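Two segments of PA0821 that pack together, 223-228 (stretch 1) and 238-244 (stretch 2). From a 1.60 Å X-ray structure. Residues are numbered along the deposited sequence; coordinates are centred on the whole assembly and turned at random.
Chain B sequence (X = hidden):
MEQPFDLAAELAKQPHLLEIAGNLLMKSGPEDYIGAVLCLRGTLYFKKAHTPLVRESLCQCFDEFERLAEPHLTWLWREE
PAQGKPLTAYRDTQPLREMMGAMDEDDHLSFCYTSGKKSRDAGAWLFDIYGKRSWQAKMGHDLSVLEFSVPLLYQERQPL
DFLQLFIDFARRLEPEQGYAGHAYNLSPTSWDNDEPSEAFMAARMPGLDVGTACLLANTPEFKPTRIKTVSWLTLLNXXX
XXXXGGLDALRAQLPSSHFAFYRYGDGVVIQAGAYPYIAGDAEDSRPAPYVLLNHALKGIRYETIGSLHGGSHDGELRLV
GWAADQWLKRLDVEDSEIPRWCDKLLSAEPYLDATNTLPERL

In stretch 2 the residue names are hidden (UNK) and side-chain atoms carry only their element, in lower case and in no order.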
# COMPACT_ATOMS: atom_id res chain seq x y z
N LYS B 223 -17.60 8.78 22.82
CA LYS B 223 -18.07 9.06 24.18
C LYS B 223 -17.26 8.38 25.28
O LYS B 223 -17.03 9.02 26.32
CB LYS B 223 -19.55 8.67 24.29
CG LYS B 223 -20.51 9.30 23.27
CD LYS B 223 -21.23 10.54 23.79
CE LYS B 223 -22.50 10.82 22.98
NZ LYS B 223 -22.22 11.31 21.60
N PRO B 224 -16.82 7.12 25.16
CA PRO B 224 -16.06 6.50 26.25
C PRO B 224 -14.80 7.29 26.60
O PRO B 224 -14.23 8.01 25.78
CB PRO B 224 -15.71 5.11 25.70
CG PRO B 224 -16.81 4.80 24.76
CD PRO B 224 -17.14 6.12 24.11
N THR B 225 -14.38 7.15 27.86
CA THR B 225 -13.19 7.84 28.38
C THR B 225 -11.96 7.05 27.96
O THR B 225 -11.34 6.31 28.73
CB THR B 225 -13.28 8.00 29.89
OG1 THR B 225 -14.53 8.63 30.22
CG2 THR B 225 -12.14 8.85 30.41
N ARG B 226 -11.61 7.19 26.68
CA ARG B 226 -10.60 6.35 26.04
C ARG B 226 -9.79 7.20 25.07
O ARG B 226 -10.05 8.39 24.91
CB ARG B 226 -11.25 5.15 25.34
CG ARG B 226 -11.95 4.22 26.33
CD ARG B 226 -12.30 2.88 25.74
NE ARG B 226 -12.61 1.95 26.82
CZ ARG B 226 -12.43 0.64 26.74
NH1 ARG B 226 -11.94 0.10 25.63
NH2 ARG B 226 -12.73 -0.14 27.77
N ILE B 227 -8.78 6.59 24.43
CA ILE B 227 -7.94 7.29 23.47
C ILE B 227 -7.94 6.56 22.13
O ILE B 227 -8.14 5.35 22.05
CB ILE B 227 -6.49 7.47 23.96
CG1 ILE B 227 -5.82 6.11 24.20
CG2 ILE B 227 -6.44 8.35 25.21
CD1 ILE B 227 -4.35 6.22 24.52
N LYS B 228 -7.69 7.33 21.07
CA LYS B 228 -7.63 6.78 19.73
C LYS B 228 -6.32 6.05 19.48
O LYS B 228 -6.30 4.93 18.95
CB LYS B 228 -7.80 7.90 18.71
CG LYS B 228 -7.68 7.45 17.25
CD LYS B 228 -7.44 8.68 16.39
CE LYS B 228 -7.11 8.33 14.96
NZ LYS B 228 -6.75 9.56 14.19
N UNK B 238 -6.13 13.86 33.39
CA UNK B 238 -5.95 13.13 34.64
C UNK B 238 -6.90 11.95 34.75
O UNK B 238 -6.53 10.91 35.32
c UNK B 238 -4.85 14.85 36.14
o UNK B 238 -3.75 14.44 35.75
n UNK B 238 -4.99 15.95 36.87
c UNK B 238 -6.12 14.07 35.83
N UNK B 239 -8.11 12.05 34.20
CA UNK B 239 -9.02 10.91 34.28
C UNK B 239 -8.51 9.72 33.48
O UNK B 239 -8.54 8.58 33.95
c UNK B 239 -10.43 11.30 33.83
c UNK B 239 -12.83 10.47 33.76
o UNK B 239 -13.66 9.65 34.22
c UNK B 239 -11.36 10.10 33.85
o UNK B 239 -13.15 11.56 33.25
N UNK B 240 -8.04 9.96 32.25
CA UNK B 240 -7.47 8.87 31.46
C UNK B 240 -6.20 8.35 32.10
O UNK B 240 -5.93 7.14 32.06
c UNK B 240 -7.19 9.35 30.04
c UNK B 240 -10.52 10.83 27.21
n UNK B 240 -9.40 10.12 27.07
n UNK B 240 -11.53 10.61 26.39
c UNK B 240 -8.23 10.25 27.92
c UNK B 240 -8.45 9.46 29.21
n UNK B 240 -10.61 11.75 28.17
N UNK B 241 -5.39 9.24 32.68
CA UNK B 241 -4.18 8.81 33.37
C UNK B 241 -4.50 7.87 34.52
O UNK B 241 -3.82 6.85 34.70
c UNK B 241 -1.53 11.11 35.08
c UNK B 241 -3.41 10.04 33.86
c UNK B 241 -2.12 9.79 34.64
c UNK B 241 -1.13 8.99 33.82
N UNK B 242 -5.55 8.17 35.29
CA UNK B 242 -5.95 7.29 36.38
C UNK B 242 -6.46 5.95 35.86
O UNK B 242 -6.14 4.90 36.42
c UNK B 242 -7.01 7.98 37.24
N UNK B 243 -7.25 5.97 34.78
CA UNK B 243 -7.73 4.73 34.19
C UNK B 243 -6.59 3.88 33.64
O UNK B 243 -6.74 2.66 33.54
c UNK B 243 -10.14 5.45 33.55
c UNK B 243 -10.93 6.05 32.40
c UNK B 243 -10.90 4.27 34.15
c UNK B 243 -8.75 5.02 33.09
N UNK B 244 -5.46 4.49 33.28
CA UNK B 244 -4.31 3.75 32.77
C UNK B 244 -3.42 3.20 33.88
O UNK B 244 -2.41 2.57 33.59
c UNK B 244 -3.48 4.63 31.84
O HOH W 1 -14.45 10.81 26.28
O HOH W 2 -15.54 8.37 32.51

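Stretch 2 runs as a helix from position 238 to 243, laid against the irregular backbone of stretch 1. Position 238 carries four side-chain atoms: two carbons, the second bonded to one oxygen and one nitrogen. That is a carboxamide one methylene away from CA, out of reach of stretch 1, and the residue is Asn238. It takes no part in the contact, although its backbone O accepts a helical hydrogen bond from N of position 242 at 2.9 Å.

Position 239 has three carbons in an extended chain, the last bearing two oxygens. The second carbon lies 3.7 Å from CG2 of Thr225, and one of the oxygens reaches water 2. A carboxylate at the end of two methylenes identifies Glu239. Its link to Thr225 through solvent is short: water 2 donates to Glu239 OE2 at 2.8 Å and lies 2.5 Å from Thr225 OG1, hydrogen-bonded to both.

At position 240 three carbons lead to a nitrogen, and then to a carbon that carries two further nitrogens. The nitrogen within the chain lies 2.8 Å from Arg226 O, and one of the terminal pair lies 3.1 Å from Arg226 O. This planar group of three nitrogens about one carbon is a guanidinium, so the residue is Arg240. The side chain leaves the helix with chi1 in m and chi2 and chi3 in t, which carries it across to stretch 1. Two of its nitrogens, NE and NH2, converge on one carbonyl, each donating a hydrogen bond to Arg226 O. Arg226 O therefore lies at the guanidinium edge, as does Ile227 CG2, which is 3.8 Å from Arg240 CD. Over one face sits CA of Thr225, 3.8 Å from Arg240 NH2. Water 1 adds a bridge, accepting from Arg240 NH2 at 2.9 Å and donating to Pro224 O at 2.9 Å.

Position 241 holds four carbons, forked at the second and out of reach of stretch 1, which makes it Leu241. Position 242 has a single side-chain carbon, likewise out of reach, and is Ala242.

Position 243 again shows four carbons forked at the second, and one of its terminal carbons lies 3.6 Å from Thr225 CG2. It is Leu243, and the carbon in question is CD1; unlike in Leu241, the CA-to-CB bond points toward stretch 1. Position 244 has one side-chain carbon, makes no contact and is Ala244. It follows the helix, and its N donates to Arg240 O at 3.0 Å.

The contact thus rests on residues 239, 240 and 243, which the helical repeat brings to a common side. Thr225, whose CA-to-CB bond points toward the helix, meets all three; its CG2 methyl packs on aliphatic carbons of each, with Thr225 CG2 3.9 Å from Arg240 CG. Arg240 supplies the direct polar link, spending two donors on one backbone oxygen, so this anchor does not depend on the side chain of Arg226, whose CA-to-CB bond points away from the helix. Two waters complete the join, and the whole interface buries a modest 274 Å².

Stretch 2, residues 238-244: NERLALA
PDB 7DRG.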